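Side-chain contacts in VIN1 (Oscarella pearsei, PDB 6BFI), which binds actin filaments and may play a role in cell-cell adhesion in the sponge Oscarella pearsei: residues E653-L658 and S676-A681; N668-A673 and R700-M705. All coordinates share one frame; numbering follows the deposited sequence.

Interaction 1 (E653-L658 and S676-A681); sequences EAEEML and SVFREA
Phe678 meets Leu658 over a face of its ring and Glu655 at its edge. The apolar packing is centred on Leu658. Its CB sits above the face, toward the rim, in a CH-pi contact 4.2 Å from the centroid of the Phe678 ring. Leu658 CD1 reaches the root of the phenylalanine, 3.7 Å from Phe678 CB. Phe678 holds its CG opposite the backbone N (chi1 180°), which carries the ring out toward 653-658, and a branched leucine suits the spot because it covers ring and stem together. Glu655 bends at chi2 and brings OE2 to 3.2 Å from Phe678 CE1, near the ring plane, where aromatic C-H groups are slightly positive. This oxygen's strong partner is Arg700, by a salt bridge. The solvent side is looser: exposed Arg679 brings NH2 only to 4.2 Å from Leu658 O, with no hydrogen bond. Replacing Phe678 by an alanine is likely to leave a gap beneath Leu658, which would lose its CH-pi face. Segments 653-658 and 676-681 cross at nearly a right angle (89°). Ala654 packs on helix 690-710, as does Val677, which also touches helix 786-817, where Glu680 forms a salt bridge with Arg812.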
ATOM      1  N   GLU A 653     -26.533  22.734  13.949  1.00 69.46           N
ATOM      2  CA  GLU A 653     -27.053  22.801  12.587  1.00 70.69           C
ATOM      3  C   GLU A 653     -26.387  21.758  11.699  1.00 73.01           C
ATOM      4  O   GLU A 653     -27.042  21.151  10.844  1.00 78.20           O
ATOM      5  CB  GLU A 653     -26.853  24.202  12.013  1.00 72.12           C
ATOM      6  CG  GLU A 653     -27.338  24.351  10.580  1.00 78.30           C
ATOM      7  CD  GLU A 653     -26.982  25.695   9.980  1.00 86.51           C
ATOM      8  OE1 GLU A 653     -26.561  26.593  10.741  1.00 91.83           O
ATOM      9  OE2 GLU A 653     -27.120  25.853   8.749  1.00 87.55           O
ATOM     10  N   ALA A 654     -25.084  21.531  11.894  1.00 71.26           N
ATOM     11  CA  ALA A 654     -24.408  20.485  11.133  1.00 71.24           C
ATOM     12  C   ALA A 654     -24.929  19.099  11.494  1.00 75.11           C
ATOM     13  O   ALA A 654     -24.986  18.216  10.630  1.00 77.20           O
ATOM     14  CB  ALA A 654     -22.899  20.567  11.355  1.00 69.73           C
ATOM     15  N   GLU A 655     -25.308  18.885  12.757  1.00 77.96           N
ATOM     16  CA  GLU A 655     -25.930  17.622  13.146  1.00 82.84           C
ATOM     17  C   GLU A 655     -27.258  17.428  12.428  1.00 84.79           C
ATOM     18  O   GLU A 655     -27.534  16.351  11.883  1.00 85.91           O
ATOM     19  CB  GLU A 655     -26.131  17.580  14.662  1.00 89.36           C
ATOM     20  CG  GLU A 655     -24.916  17.125  15.450  1.00 91.09           C
ATOM     21  CD  GLU A 655     -24.834  15.616  15.577  1.00 89.76           C
ATOM     22  OE1 GLU A 655     -25.894  14.970  15.718  1.00 87.84           O
ATOM     23  OE2 GLU A 655     -23.709  15.076  15.533  1.00 89.25           O
ATOM     24  N   GLU A 656     -28.099  18.467  12.422  1.00 88.33           N
ATOM     25  CA  GLU A 656     -29.374  18.369  11.721  1.00 90.75           C
ATOM     26  C   GLU A 656     -29.169  18.131  10.230  1.00 87.94           C
ATOM     27  O   GLU A 656     -29.938  17.394   9.602  1.00 90.31           O
ATOM     28  CB  GLU A 656     -30.207  19.628  11.952  1.00 96.78           C
ATOM     29  CG  GLU A 656     -30.757  19.751  13.360  1.00104.47           C
ATOM     30  CD  GLU A 656     -31.857  20.785  13.458  1.00110.43           C
ATOM     31  OE1 GLU A 656     -32.258  21.323  12.404  1.00110.94           O
ATOM     32  OE2 GLU A 656     -32.323  21.058  14.584  1.00115.33           O
ATOM     33  N   MET A 657     -28.136  18.742   9.645  1.00 84.19           N
ATOM     34  CA  MET A 657     -27.852  18.515   8.231  1.00 80.14           C
ATOM     35  C   MET A 657     -27.425  17.075   7.980  1.00 70.78           C
ATOM     36  O   MET A 657     -27.904  16.429   7.041  1.00 68.85           O
ATOM     37  CB  MET A 657     -26.772  19.482   7.742  1.00 81.87           C
ATOM     38  CG  MET A 657     -27.223  20.923   7.602  1.00 90.48           C
ATOM     39  SD  MET A 657     -26.066  21.890   6.610  1.00 96.12           S
ATOM     40  CE  MET A 657     -24.513  21.489   7.403  1.00 90.70           C
ATOM     41  N   LEU A 658     -26.523  16.551   8.813  1.00 64.86           N
ATOM     42  CA  LEU A 658     -25.982  15.217   8.589  1.00 63.20           C
ATOM     43  C   LEU A 658     -26.955  14.109   8.965  1.00 67.92           C
ATOM     44  O   LEU A 658     -26.750  12.961   8.555  1.00 68.21           O
ATOM     45  CB  LEU A 658     -24.673  15.043   9.362  1.00 58.88           C
ATOM     46  CG  LEU A 658     -23.486  15.813   8.780  1.00 59.71           C
ATOM     47  CD1 LEU A 658     -22.217  15.540   9.573  1.00 57.78           C
ATOM     48  CD2 LEU A 658     -23.292  15.463   7.312  1.00 56.44           C
ATOM     49  N   SER A 676     -20.470  10.355   4.761  1.00 54.55           N
ATOM     50  CA  SER A 676     -19.887   9.021   4.859  1.00 55.44           C
ATOM     51  C   SER A 676     -19.019   8.897   6.102  1.00 51.48           C
ATOM     52  O   SER A 676     -19.032   7.860   6.773  1.00 48.96           O
ATOM     53  CB  SER A 676     -19.074   8.702   3.603  1.00 59.07           C
ATOM     54  OG  SER A 676     -17.915   9.513   3.527  1.00 63.90           O
ATOM     55  N   VAL A 677     -18.261   9.946   6.431  1.00 53.56           N
ATOM     56  CA  VAL A 677     -17.447   9.900   7.645  1.00 49.79           C
ATOM     57  C   VAL A 677     -18.336   9.876   8.884  1.00 55.13           C
ATOM     58  O   VAL A 677     -18.172   9.027   9.774  1.00 57.20           O
ATOM     59  CB  VAL A 677     -16.465  11.082   7.679  1.00 47.01           C
ATOM     60  CG1 VAL A 677     -15.885  11.242   9.064  1.00 44.43           C
ATOM     61  CG2 VAL A 677     -15.363  10.867   6.668  1.00 43.59           C
ATOM     62  N   PHE A 678     -19.288  10.811   8.962  1.00 57.18           N
ATOM     63  CA  PHE A 678     -20.197  10.868  10.103  1.00 60.85           C
ATOM     64  C   PHE A 678     -20.935   9.551  10.286  1.00 62.14           C
ATOM     65  O   PHE A 678     -21.155   9.105  11.417  1.00 63.51           O
ATOM     66  CB  PHE A 678     -21.189  12.018   9.923  1.00 61.59           C
ATOM     67  CG  PHE A 678     -22.178  12.151  11.047  1.00 61.74           C
ATOM     68  CD1 PHE A 678     -21.867  12.892  12.176  1.00 61.53           C
ATOM     69  CD2 PHE A 678     -23.420  11.542  10.974  1.00 61.34           C
ATOM     70  CE1 PHE A 678     -22.775  13.015  13.213  1.00 61.63           C
ATOM     71  CE2 PHE A 678     -24.329  11.662  12.007  1.00 63.13           C
ATOM     72  CZ  PHE A 678     -24.005  12.401  13.127  1.00 63.75           C
ATOM     73  N   ARG A 679     -21.320   8.909   9.183  1.00 63.16           N
ATOM     74  CA  ARG A 679     -22.024   7.638   9.281  1.00 65.86           C
ATOM     75  C   ARG A 679     -21.090   6.511   9.694  1.00 63.15           C
ATOM     76  O   ARG A 679     -21.511   5.588  10.398  1.00 64.99           O
ATOM     77  CB  ARG A 679     -22.697   7.315   7.949  1.00 70.76           C
ATOM     78  CG  ARG A 679     -23.806   6.295   8.051  1.00 82.04           C
ATOM     79  CD  ARG A 679     -24.761   6.418   6.877  1.00 91.12           C
ATOM     80  NE  ARG A 679     -25.363   7.748   6.787  1.00 96.55           N
ATOM     81  CZ  ARG A 679     -25.002   8.678   5.906  1.00 95.40           C
ATOM     82  NH1 ARG A 679     -24.039   8.423   5.031  1.00 95.13           N
ATOM     83  NH2 ARG A 679     -25.604   9.860   5.899  1.00 95.26           N
ATOM     84  N   GLU A 680     -19.824   6.566   9.271  1.00 56.97           N
ATOM     85  CA  GLU A 680     -18.861   5.568   9.724  1.00 58.18           C
ATOM     86  C   GLU A 680     -18.646   5.658  11.229  1.00 60.85           C
ATOM     87  O   GLU A 680     -18.599   4.635  11.921  1.00 60.93           O
ATOM     88  CB  GLU A 680     -17.534   5.735   8.980  1.00 57.06           C
ATOM     89  CG  GLU A 680     -16.454   4.743   9.391  1.00 56.47           C
ATOM     90  CD  GLU A 680     -16.774   3.322   8.970  1.00 61.91           C
ATOM     91  OE1 GLU A 680     -17.517   3.145   7.982  1.00 63.42           O
ATOM     92  OE2 GLU A 680     -16.283   2.381   9.630  1.00 67.27           O
ATOM     93  N   ALA A 681     -18.523   6.876  11.756  1.00 60.42           N
ATOM     94  CA  ALA A 681     -18.297   7.046  13.186  1.00 61.80           C
ATOM     95  C   ALA A 681     -19.574   6.953  14.014  1.00 65.87           C
ATOM     96  O   ALA A 681     -19.487   6.779  15.235  1.00 65.98           O
ATOM     97  CB  ALA A 681     -17.613   8.389  13.452  1.00 60.69           C
TER

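Interaction 2 (N668-A673 and R700-M705); sequences NPIHHA and RKMAMM
No polar bond joins Ile670 and His671 to Met702 and Ala703; the shortest backbone hydrogen bond within either segment, from Met705 N to Lys701 O at 2.9 Å, belongs to the helical turn that presents Met702 and Ala703. The contact itself is apolar. Ile670 supplies its CG2 branch, which stands anti to the backbone N and meets Met702 CG at 3.6 Å. The methionine chain leaves its helix with CG anti to the backbone N (chi1 -174°), then bends at both chi2 and chi3, and this fold lays the sulfur beside the same methyl: Met702 SD is 3.7 Å from Ile670 CG2. The two side chains cross at about a right angle. The methyl also presses against the backbone, with Ile670 CG2 3.5 Å from Met702 O. Beta-branched isoleucine, with a methyl so near its own main chain, suits such close quarters, and flexible methionine can wrap around it.

This is the close helix packing of an all-helical bundle, in keeping with the vinculin family. Helix 786-817 lies against both partners, touching Ile670 through Val797 and Met702 through Ala800 and Met804.

At the next residue on each helix the backbones make their nearest approach, His671 CA 4.9 Å from Ala703 CA. Alanine's single methyl suits a place where the two backbones come so near. Ala703 CB touches His671 CD2 at 4.0 Å, approaching the imidazole obliquely. The histidine also packs on Leu658 and Pro663. At the start of helix 669-682, Asn668 occupies the N-cap position but makes no capping bond through its side chain; ND2 instead hydrogen-bonds Ser706 OG, a polar tie from the start of one helix to the other.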
ATOM      1  N   ASN A 668     -23.585  18.855  -3.624  1.00 81.12           N
ATOM      2  CA  ASN A 668     -22.840  18.916  -2.364  1.00 73.63           C
ATOM      3  C   ASN A 668     -21.940  17.696  -2.221  1.00 70.97           C
ATOM      4  O   ASN A 668     -22.195  16.810  -1.398  1.00 74.08           O
ATOM      5  CB  ASN A 668     -23.800  19.020  -1.176  1.00 72.37           C
ATOM      6  CG  ASN A 668     -24.501  20.361  -1.106  1.00 68.44           C
ATOM      7  OD1 ASN A 668     -25.498  20.589  -1.791  1.00 60.19           O
ATOM      8  ND2 ASN A 668     -23.987  21.254  -0.268  1.00 65.07           N
ATOM      9  N   PRO A 669     -20.853  17.628  -2.999  1.00 65.41           N
ATOM     10  CA  PRO A 669     -19.913  16.504  -2.827  1.00 58.56           C
ATOM     11  C   PRO A 669     -19.239  16.493  -1.465  1.00 55.22           C
ATOM     12  O   PRO A 669     -19.097  15.425  -0.846  1.00 59.44           O
ATOM     13  CB  PRO A 669     -18.896  16.721  -3.960  1.00 61.02           C
ATOM     14  CG  PRO A 669     -19.567  17.646  -4.927  1.00 64.69           C
ATOM     15  CD  PRO A 669     -20.448  18.522  -4.098  1.00 66.34           C
ATOM     16  N   ILE A 670     -18.814  17.665  -0.986  1.00 48.20           N
ATOM     17  CA  ILE A 670     -18.191  17.757   0.331  1.00 48.23           C
ATOM     18  C   ILE A 670     -19.142  17.246   1.404  1.00 54.86           C
ATOM     19  O   ILE A 670     -18.739  16.515   2.318  1.00 55.66           O
ATOM     20  CB  ILE A 670     -17.752  19.206   0.608  1.00 48.79           C
ATOM     21  CG1 ILE A 670     -16.759  19.678  -0.458  1.00 56.08           C
ATOM     22  CG2 ILE A 670     -17.140  19.326   1.990  1.00 49.72           C
ATOM     23  CD1 ILE A 670     -16.342  21.128  -0.304  1.00 58.76           C
ATOM     24  N   HIS A 671     -20.425  17.612   1.303  1.00 56.79           N
ATOM     25  CA  HIS A 671     -21.408  17.155   2.278  1.00 54.76           C
ATOM     26  C   HIS A 671     -21.571  15.643   2.227  1.00 55.71           C
ATOM     27  O   HIS A 671     -21.746  14.998   3.264  1.00 58.54           O
ATOM     28  CB  HIS A 671     -22.751  17.846   2.034  1.00 54.81           C
ATOM     29  CG  HIS A 671     -23.770  17.581   3.098  1.00 62.74           C
ATOM     30  ND1 HIS A 671     -24.386  16.357   3.253  1.00 66.49           N
ATOM     31  CD2 HIS A 671     -24.287  18.385   4.056  1.00 68.23           C
ATOM     32  CE1 HIS A 671     -25.235  16.419   4.263  1.00 69.66           C
ATOM     33  NE2 HIS A 671     -25.194  17.639   4.768  1.00 71.81           N
ATOM     34  N   HIS A 672     -21.521  15.057   1.030  1.00 59.08           N
ATOM     35  CA  HIS A 672     -21.617  13.605   0.923  1.00 60.73           C
ATOM     36  C   HIS A 672     -20.427  12.919   1.583  1.00 61.83           C
ATOM     37  O   HIS A 672     -20.602  11.934   2.311  1.00 64.49           O
ATOM     38  CB  HIS A 672     -21.732  13.191  -0.543  1.00 60.90           C
ATOM     39  CG  HIS A 672     -23.116  13.315  -1.098  1.00 63.71           C
ATOM     40  ND1 HIS A 672     -23.919  12.222  -1.344  1.00 62.91           N
ATOM     41  CD2 HIS A 672     -23.844  14.401  -1.450  1.00 65.19           C
ATOM     42  CE1 HIS A 672     -25.079  12.629  -1.829  1.00 63.55           C
ATOM     43  NE2 HIS A 672     -25.059  13.947  -1.901  1.00 65.48           N
ATOM     44  N   ALA A 673     -19.211  13.424   1.351  1.00 59.54           N
ATOM     45  CA  ALA A 673     -18.038  12.825   1.987  1.00 58.44           C
ATOM     46  C   ALA A 673     -18.113  12.951   3.505  1.00 57.58           C
ATOM     47  O   ALA A 673     -17.856  11.987   4.244  1.00 63.15           O
ATOM     48  CB  ALA A 673     -16.761  13.473   1.451  1.00 55.55           C
ATOM     49  N   ARG A 700     -19.083  17.219  11.115  1.00 57.80           N
ATOM     50  CA  ARG A 700     -19.955  18.386  11.228  1.00 57.89           C
ATOM     51  C   ARG A 700     -19.303  19.616  10.608  1.00 56.52           C
ATOM     52  O   ARG A 700     -19.907  20.311   9.778  1.00 54.43           O
ATOM     53  CB  ARG A 700     -20.295  18.644  12.698  1.00 60.08           C
ATOM     54  CG  ARG A 700     -20.957  17.480  13.422  1.00 59.80           C
ATOM     55  CD  ARG A 700     -21.230  17.832  14.878  1.00 63.54           C
ATOM     56  NE  ARG A 700     -21.710  16.686  15.647  1.00 70.14           N
ATOM     57  CZ  ARG A 700     -21.007  16.062  16.587  1.00 73.07           C
ATOM     58  NH1 ARG A 700     -19.783  16.473  16.890  1.00 72.26           N
ATOM     59  NH2 ARG A 700     -21.531  15.029  17.232  1.00 75.93           N
ATOM     60  N   LYS A 701     -18.052  19.889  10.994  1.00 58.02           N
ATOM     61  CA  LYS A 701     -17.338  21.041  10.456  1.00 54.64           C
ATOM     62  C   LYS A 701     -17.216  20.966   8.939  1.00 51.40           C
ATOM     63  O   LYS A 701     -17.369  21.981   8.248  1.00 55.27           O
ATOM     64  CB  LYS A 701     -15.958  21.142  11.103  1.00 55.37           C
ATOM     65  CG  LYS A 701     -15.992  21.429  12.600  1.00 58.31           C
ATOM     66  CD  LYS A 701     -14.593  21.386  13.198  1.00 59.90           C
ATOM     67  CE  LYS A 701     -14.599  21.779  14.665  1.00 63.26           C
ATOM     68  NZ  LYS A 701     -15.080  23.172  14.864  1.00 66.30           N
ATOM     69  N   MET A 702     -16.957  19.773   8.399  1.00 50.68           N
ATOM     70  CA  MET A 702     -16.807  19.640   6.952  1.00 53.18           C
ATOM     71  C   MET A 702     -18.128  19.891   6.233  1.00 55.79           C
ATOM     72  O   MET A 702     -18.145  20.469   5.137  1.00 55.29           O
ATOM     73  CB  MET A 702     -16.254  18.257   6.604  1.00 53.03           C
ATOM     74  CG  MET A 702     -15.935  18.069   5.129  1.00 57.52           C
ATOM     75  SD  MET A 702     -14.519  19.038   4.550  1.00 61.27           S
ATOM     76  CE  MET A 702     -13.165  18.196   5.370  1.00 54.32           C
ATOM     77  N   ALA A 703     -19.245  19.464   6.833  1.00 53.01           N
ATOM     78  CA  ALA A 703     -20.553  19.790   6.274  1.00 54.75           C
ATOM     79  C   ALA A 703     -20.790  21.296   6.279  1.00 56.99           C
ATOM     80  O   ALA A 703     -21.318  21.859   5.305  1.00 60.73           O
ATOM     81  CB  ALA A 703     -21.655  19.071   7.052  1.00 57.61           C
ATOM     82  N   MET A 704     -20.403  21.970   7.367  1.00 58.40           N
ATOM     83  CA  MET A 704     -20.499  23.426   7.393  1.00 62.62           C
ATOM     84  C   MET A 704     -19.665  24.051   6.282  1.00 63.92           C
ATOM     85  O   MET A 704     -20.098  25.019   5.641  1.00 63.56           O
ATOM     86  CB  MET A 704     -20.070  23.965   8.757  1.00 69.37           C
ATOM     87  CG  MET A 704     -20.941  23.491   9.903  1.00 76.53           C
ATOM     88  SD  MET A 704     -22.696  23.690   9.545  1.00 87.12           S
ATOM     89  CE  MET A 704     -22.826  25.470   9.393  1.00 90.30           C
ATOM     90  N   MET A 705     -18.467  23.508   6.033  1.00 59.13           N
ATOM     91  CA  MET A 705     -17.654  24.006   4.926  1.00 59.80           C
ATOM     92  C   MET A 705     -18.388  23.848   3.603  1.00 58.24           C
ATOM     93  O   MET A 705     -18.416  24.774   2.786  1.00 57.97           O
ATOM     94  CB  MET A 705     -16.305  23.289   4.864  1.00 62.49           C
ATOM     95  CG  MET A 705     -15.553  23.609   3.569  1.00 66.22           C
ATOM     96  SD  MET A 705     -13.927  22.859   3.360  1.00 66.02           S
ATOM     97  CE  MET A 705     -13.050  23.584   4.735  1.00 60.06           C
TER

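Interactions 1 and 2 share helix 669-682, whose main partner residue is Phe678 in interaction 1 and whose Ile670 and His671 carry interaction 2. Their centres lie 9 Å apart. The third pairing, between helices 649-659 and 690-710, completes the triangle: Glu655 OE2 and Arg700 NE form a salt bridge at 2.6 Å. Beside it runs an apolar seam, where Met704 SD lies 3.6 Å from Met657 CE and 3.6 Å from Ala654 CB. In 668-673 with 700-705, Met704 points away from 668-673, and its SD is thereby placed against Met657 and Ala654. Both contacts are structural packing within the bundle.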